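Local coordinates for outer surface protein (Borrelia burgdorferi, PDB 5IZT), which is a plasmid-encoded outer surface protein of the PFam54 family whose precise function is not established, although some relatives bind host complement regulators, at residues A245-D257 with M287-L299. Numbering follows the deposited sequence. Where two conformers were deposited one is given.
Sequences AENERNKFYALMD and MISGLGTQISFEL
K251 reaches across to E298 and makes the one salt bridge between the two helices, NZ to OE1 at 3.0 Å. The lysine chain bends twice on its way, and its ammonium comes in on the syn side of OE1, 18° out of the carboxylate plane. The other carboxylate oxygen is engaged from within its own helix: Q294 NE2 gives a nearly straight bond to the anti lone pair of E298 OE2, close to the plane of the amide. That amide is tied down at its other end too, since Q294 OE1 accepts from R343 on helix 322-359. Fixed in rotation by these two bonds, the glutamine slides past L255 in the opposite direction, with CG 3.3 Å from K251 O and OE1 facing L255 CA.

Toward the N-terminal end of 287-299 the contact turns apolar. M287, its CG anti to the backbone N (chi1 -180°) and its chain then folded back, lays CE squarely over the F252 ring, 3.8 Å from the centroid; SD sits obliquely above the same face, 3.4 Å from CD1. M256 CG covers the opposite face near the rim. L291 pushes CD2 against E248 O, 3.5 Å away, and F252 CB, while the E248 side chain crosses L291 at about a right angle, OE1 against CD1, and its two carboxylate oxygens accept from the backbone N of I224 and S225. At G290, where there is no side chain, L255 CD2 comes down on the backbone, 3.3 Å from G290 O and tight against its CA. W346 of helix 322-359 also touches F252 and L255.

K251 is a knob in the hole formed by L291, Q294, I295 and E298, but the axes cross at 88°, 8.7 Å apart. This is therefore a near-perpendicular helix crossing within an all-helical fold, setting the short helix 243-255 across the long helix 280-316.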
loop_
_atom_site.group_PDB
_atom_site.type_symbol
_atom_site.label_atom_id
_atom_site.label_comp_id
_atom_site.label_asym_id
_atom_site.label_seq_id
_atom_site.Cartn_x
_atom_site.Cartn_y
_atom_site.Cartn_z
ATOM N N ALA A 245 -6.710 -12.963 -8.549
ATOM C CA ALA A 245 -5.406 -12.382 -8.821
ATOM C C ALA A 245 -5.538 -10.988 -9.421
ATOM O O ALA A 245 -4.711 -10.115 -9.138
ATOM C CB ALA A 245 -4.574 -13.293 -9.733
ATOM N N GLU A 246 -6.532 -10.764 -10.288
ATOM C CA GLU A 246 -6.730 -9.406 -10.797
ATOM C C GLU A 246 -6.972 -8.433 -9.646
ATOM O O GLU A 246 -6.411 -7.329 -9.617
ATOM C CB GLU A 246 -7.902 -9.371 -11.778
ATOM C CG GLU A 246 -7.704 -10.235 -13.013
ATOM C CD GLU A 246 -9.006 -10.524 -13.760
ATOM O OE1 GLU A 246 -10.071 -10.046 -13.315
ATOM O OE2 GLU A 246 -8.959 -11.248 -14.784
ATOM N N ASN A 247 -7.788 -8.844 -8.678
ATOM C CA ASN A 247 -8.074 -7.990 -7.526
ATOM C C ASN A 247 -6.800 -7.639 -6.765
ATOM O O ASN A 247 -6.598 -6.483 -6.365
ATOM C CB ASN A 247 -9.067 -8.698 -6.605
ATOM C CG ASN A 247 -9.518 -7.819 -5.450
ATOM O OD1 ASN A 247 -10.260 -6.859 -5.648
ATOM N ND2 ASN A 247 -9.067 -8.135 -4.247
ATOM N N GLU A 248 -5.915 -8.620 -6.565
ATOM C CA GLU A 248 -4.709 -8.361 -5.789
ATOM C C GLU A 248 -3.682 -7.555 -6.573
ATOM O O GLU A 248 -3.025 -6.676 -6.002
ATOM C CB GLU A 248 -4.076 -9.668 -5.308
ATOM C CG GLU A 248 -2.856 -9.401 -4.439
ATOM C CD GLU A 248 -2.726 -10.318 -3.252
ATOM O OE1 GLU A 248 -1.717 -11.049 -3.191
ATOM O OE2 GLU A 248 -3.623 -10.319 -2.391
ATOM N N ARG A 249 -3.501 -7.838 -7.872
ATOM C CA ARG A 249 -2.650 -6.962 -8.674
ATOM C C ARG A 249 -3.148 -5.527 -8.624
ATOM O O ARG A 249 -2.348 -4.585 -8.625
ATOM C CB ARG A 249 -2.593 -7.432 -10.134
ATOM C CG ARG A 249 -2.038 -8.840 -10.307
ATOM C CD ARG A 249 -1.712 -9.104 -11.767
ATOM N NE ARG A 249 -2.875 -9.154 -12.652
ATOM C CZ ARG A 249 -3.518 -10.272 -12.970
ATOM N NH1 ARG A 249 -3.135 -11.436 -12.432
ATOM N NH2 ARG A 249 -4.529 -10.238 -13.837
ATOM N N ASN A 250 -4.459 -5.339 -8.559
ATOM C CA ASN A 250 -4.960 -3.973 -8.518
ATOM C C ASN A 250 -4.645 -3.276 -7.203
ATOM O O ASN A 250 -4.631 -2.036 -7.169
ATOM C CB ASN A 250 -6.455 -3.958 -8.813
ATOM C CG ASN A 250 -6.734 -3.912 -10.304
ATOM O OD1 ASN A 250 -6.397 -4.838 -11.038
ATOM N ND2 ASN A 250 -7.329 -2.821 -10.760
ATOM N N LYS A 251 -4.374 -4.025 -6.124
ATOM C CA LYS A 251 -3.902 -3.362 -4.907
ATOM C C LYS A 251 -2.524 -2.748 -5.125
ATOM O O LYS A 251 -2.228 -1.679 -4.580
ATOM C CB LYS A 251 -3.865 -4.343 -3.737
ATOM C CG LYS A 251 -5.207 -5.049 -3.520
ATOM C CD LYS A 251 -5.867 -4.651 -2.261
ATOM C CE LYS A 251 -7.226 -5.346 -2.129
ATOM N NZ LYS A 251 -8.332 -4.406 -2.459
ATOM N N PHE A 252 -1.646 -3.428 -5.878
ATOM C CA PHE A 252 -0.357 -2.816 -6.197
ATOM C C PHE A 252 -0.543 -1.587 -7.079
ATOM O O PHE A 252 0.135 -0.568 -6.888
ATOM C CB PHE A 252 0.590 -3.802 -6.890
ATOM C CG PHE A 252 1.932 -3.201 -7.177
ATOM C CD1 PHE A 252 2.842 -2.977 -6.134
ATOM C CD2 PHE A 252 2.268 -2.793 -8.465
ATOM C CE1 PHE A 252 4.077 -2.383 -6.381
ATOM C CE2 PHE A 252 3.515 -2.181 -8.728
ATOM C CZ PHE A 252 4.421 -1.990 -7.683
ATOM N N TYR A 253 -1.440 -1.664 -8.056
ATOM C CA TYR A 253 -1.707 -0.486 -8.894
ATOM C C TYR A 253 -2.253 0.662 -8.060
ATOM O O TYR A 253 -1.920 1.835 -8.301
ATOM C CB TYR A 253 -2.683 -0.841 -10.016
ATOM C CG TYR A 253 -2.232 -2.011 -10.871
ATOM C CD1 TYR A 253 -0.879 -2.287 -11.041
ATOM C CD2 TYR A 253 -3.164 -2.863 -11.477
ATOM C CE1 TYR A 253 -0.454 -3.382 -11.801
ATOM C CE2 TYR A 253 -2.737 -3.970 -12.254
ATOM C CZ TYR A 253 -1.394 -4.212 -12.411
ATOM O OH TYR A 253 -0.970 -5.292 -13.179
ATOM N N ALA A 254 -3.104 0.345 -7.077
ATOM C CA ALA A 254 -3.659 1.369 -6.198
ATOM C C ALA A 254 -2.583 2.001 -5.322
ATOM O O ALA A 254 -2.632 3.205 -5.043
ATOM C CB ALA A 254 -4.760 0.771 -5.329
ATOM N N LEU A 255 -1.620 1.196 -4.865
ATOM C CA LEU A 255 -0.503 1.717 -4.086
ATOM C C LEU A 255 0.289 2.754 -4.875
ATOM O O LEU A 255 0.784 3.741 -4.305
ATOM C CB LEU A 255 0.407 0.555 -3.672
ATOM C CG LEU A 255 1.725 0.912 -2.997
ATOM C CD1 LEU A 255 1.488 1.640 -1.663
ATOM C CD2 LEU A 255 2.536 -0.379 -2.811
ATOM N N MET A 256 0.420 2.537 -6.186
ATOM C CA MET A 256 1.086 3.444 -7.114
ATOM C C MET A 256 0.142 4.489 -7.694
ATOM O O MET A 256 0.473 5.122 -8.709
ATOM C CB MET A 256 1.735 2.633 -8.243
ATOM C CG MET A 256 2.592 1.529 -7.699
ATOM S SD MET A 256 4.071 2.279 -7.002
ATOM C CE MET A 256 5.020 2.446 -8.509
ATOM N N ASP A 257 -1.035 4.677 -7.081
ATOM C CA ASP A 257 -2.005 5.708 -7.473
ATOM C C ASP A 257 -2.457 5.579 -8.928
ATOM O O ASP A 257 -2.773 6.577 -9.591
ATOM C CB ASP A 257 -1.455 7.103 -7.182
ATOM C CG ASP A 257 -1.268 7.342 -5.684
ATOM O OD1 ASP A 257 -2.189 7.023 -4.903
ATOM O OD2 ASP A 257 -0.205 7.840 -5.284
ATOM N N MET A 287 7.771 -6.860 -3.614
ATOM C CA MET A 287 6.349 -6.840 -3.947
ATOM C C MET A 287 5.492 -7.133 -2.719
ATOM O O MET A 287 4.435 -6.513 -2.535
ATOM C CB MET A 287 6.041 -7.840 -5.065
ATOM C CG MET A 287 4.553 -7.849 -5.444
ATOM S SD MET A 287 3.922 -6.233 -5.989
ATOM C CE MET A 287 4.816 -6.004 -7.536
ATOM N N ILE A 288 5.926 -8.067 -1.869
ATOM C CA ILE A 288 5.166 -8.347 -0.651
ATOM C C ILE A 288 5.088 -7.096 0.222
ATOM O O ILE A 288 4.052 -6.823 0.844
ATOM C CB ILE A 288 5.786 -9.538 0.112
ATOM C CG1 ILE A 288 5.461 -10.859 -0.586
ATOM C CG2 ILE A 288 5.308 -9.564 1.583
ATOM C CD1 ILE A 288 6.229 -12.059 -0.031
ATOM N N SER A 289 6.175 -6.321 0.295
ATOM C CA SER A 289 6.146 -5.121 1.129
ATOM C C SER A 289 5.149 -4.111 0.589
ATOM O O SER A 289 4.507 -3.399 1.366
ATOM C CB SER A 289 7.534 -4.480 1.250
ATOM O OG SER A 289 7.896 -3.738 0.082
ATOM N N GLY A 290 4.999 -4.030 -0.726
ATOM C CA GLY A 290 4.050 -3.084 -1.288
ATOM C C GLY A 290 2.618 -3.561 -1.147
ATOM O O GLY A 290 1.744 -2.823 -0.680
ATOM N N LEU A 291 2.366 -4.808 -1.537
ATOM C CA LEU A 291 1.026 -5.371 -1.373
ATOM C C LEU A 291 0.567 -5.293 0.079
ATOM O O LEU A 291 -0.583 -4.933 0.365
ATOM C CB LEU A 291 1.022 -6.822 -1.839
ATOM C CG LEU A 291 1.108 -7.046 -3.343
ATOM C CD1 LEU A 291 1.202 -8.539 -3.605
ATOM C CD2 LEU A 291 -0.134 -6.460 -4.029
ATOM N N GLY A 292 1.432 -5.680 1.009
ATOM C CA GLY A 292 1.040 -5.638 2.413
ATOM C C GLY A 292 0.759 -4.226 2.898
ATOM O O GLY A 292 -0.123 -4.013 3.734
ATOM N N THR A 293 1.509 -3.247 2.390
ATOM C CA THR A 293 1.253 -1.859 2.747
ATOM C C THR A 293 -0.152 -1.442 2.327
ATOM O O THR A 293 -0.896 -0.837 3.111
ATOM C CB THR A 293 2.283 -0.950 2.086
ATOM O OG1 THR A 293 3.566 -1.212 2.635
ATOM C CG2 THR A 293 1.946 0.535 2.304
ATOM N N GLN A 294 -0.516 -1.722 1.079
ATOM C CA GLN A 294 -1.822 -1.280 0.599
ATOM C C GLN A 294 -2.944 -2.067 1.266
ATOM O O GLN A 294 -4.000 -1.508 1.585
ATOM C CB GLN A 294 -1.900 -1.413 -0.925
ATOM C CG GLN A 294 -3.196 -0.848 -1.535
ATOM C CD GLN A 294 -3.291 0.663 -1.412
ATOM O OE1 GLN A 294 -2.283 1.341 -1.225
ATOM N NE2 GLN A 294 -4.508 1.195 -1.515
ATOM N N ILE A 295 -2.735 -3.368 1.493
ATOM C CA ILE A 295 -3.793 -4.175 2.083
ATOM C C ILE A 295 -4.084 -3.690 3.494
ATOM O O ILE A 295 -5.246 -3.486 3.872
ATOM C CB ILE A 295 -3.404 -5.661 2.067
ATOM C CG1 ILE A 295 -3.410 -6.178 0.613
ATOM C CG2 ILE A 295 -4.352 -6.449 2.971
ATOM C CD1 ILE A 295 -2.777 -7.565 0.429
ATOM N N SER A 296 -3.033 -3.504 4.298
ATOM C CA SER A 296 -3.238 -3.018 5.666
ATOM C C SER A 296 -3.840 -1.626 5.675
ATOM O O SER A 296 -4.670 -1.314 6.535
ATOM C CB SER A 296 -1.924 -3.004 6.445
ATOM O OG SER A 296 -1.478 -4.319 6.754
ATOM N N PHE A 297 -3.374 -0.757 4.774
ATOM C CA PHE A 297 -3.920 0.598 4.660
ATOM C C PHE A 297 -5.431 0.565 4.446
ATOM O O PHE A 297 -6.185 1.254 5.148
ATOM C CB PHE A 297 -3.211 1.332 3.511
ATOM C CG PHE A 297 -3.752 2.693 3.213
ATOM C CD1 PHE A 297 -3.412 3.784 4.015
ATOM C CD2 PHE A 297 -4.573 2.900 2.129
ATOM C CE1 PHE A 297 -3.896 5.056 3.723
ATOM C CE2 PHE A 297 -5.072 4.179 1.831
ATOM C CZ PHE A 297 -4.740 5.249 2.638
ATOM N N GLU A 298 -5.899 -0.247 3.494
ATOM C CA GLU A 298 -7.335 -0.290 3.213
ATOM C C GLU A 298 -8.124 -0.879 4.378
ATOM O O GLU A 298 -9.246 -0.434 4.669
ATOM C CB GLU A 298 -7.591 -1.084 1.922
ATOM C CG GLU A 298 -7.088 -0.368 0.669
ATOM C CD GLU A 298 -7.347 -1.137 -0.626
ATOM O OE1 GLU A 298 -8.158 -2.089 -0.626
ATOM O OE2 GLU A 298 -6.717 -0.782 -1.648
ATOM N N LEU A 299 -7.588 -1.912 5.033
ATOM C CA LEU A 299 -8.275 -2.476 6.194
ATOM C C LEU A 299 -8.341 -1.463 7.340
ATOM O O LEU A 299 -9.334 -1.404 8.075
ATOM C CB LEU A 299 -7.578 -3.767 6.645
ATOM C CG LEU A 299 -7.703 -5.011 5.754
ATOM C CD1 LEU A 299 -6.720 -6.061 6.201
ATOM C CD2 LEU A 299 -9.133 -5.579 5.792
#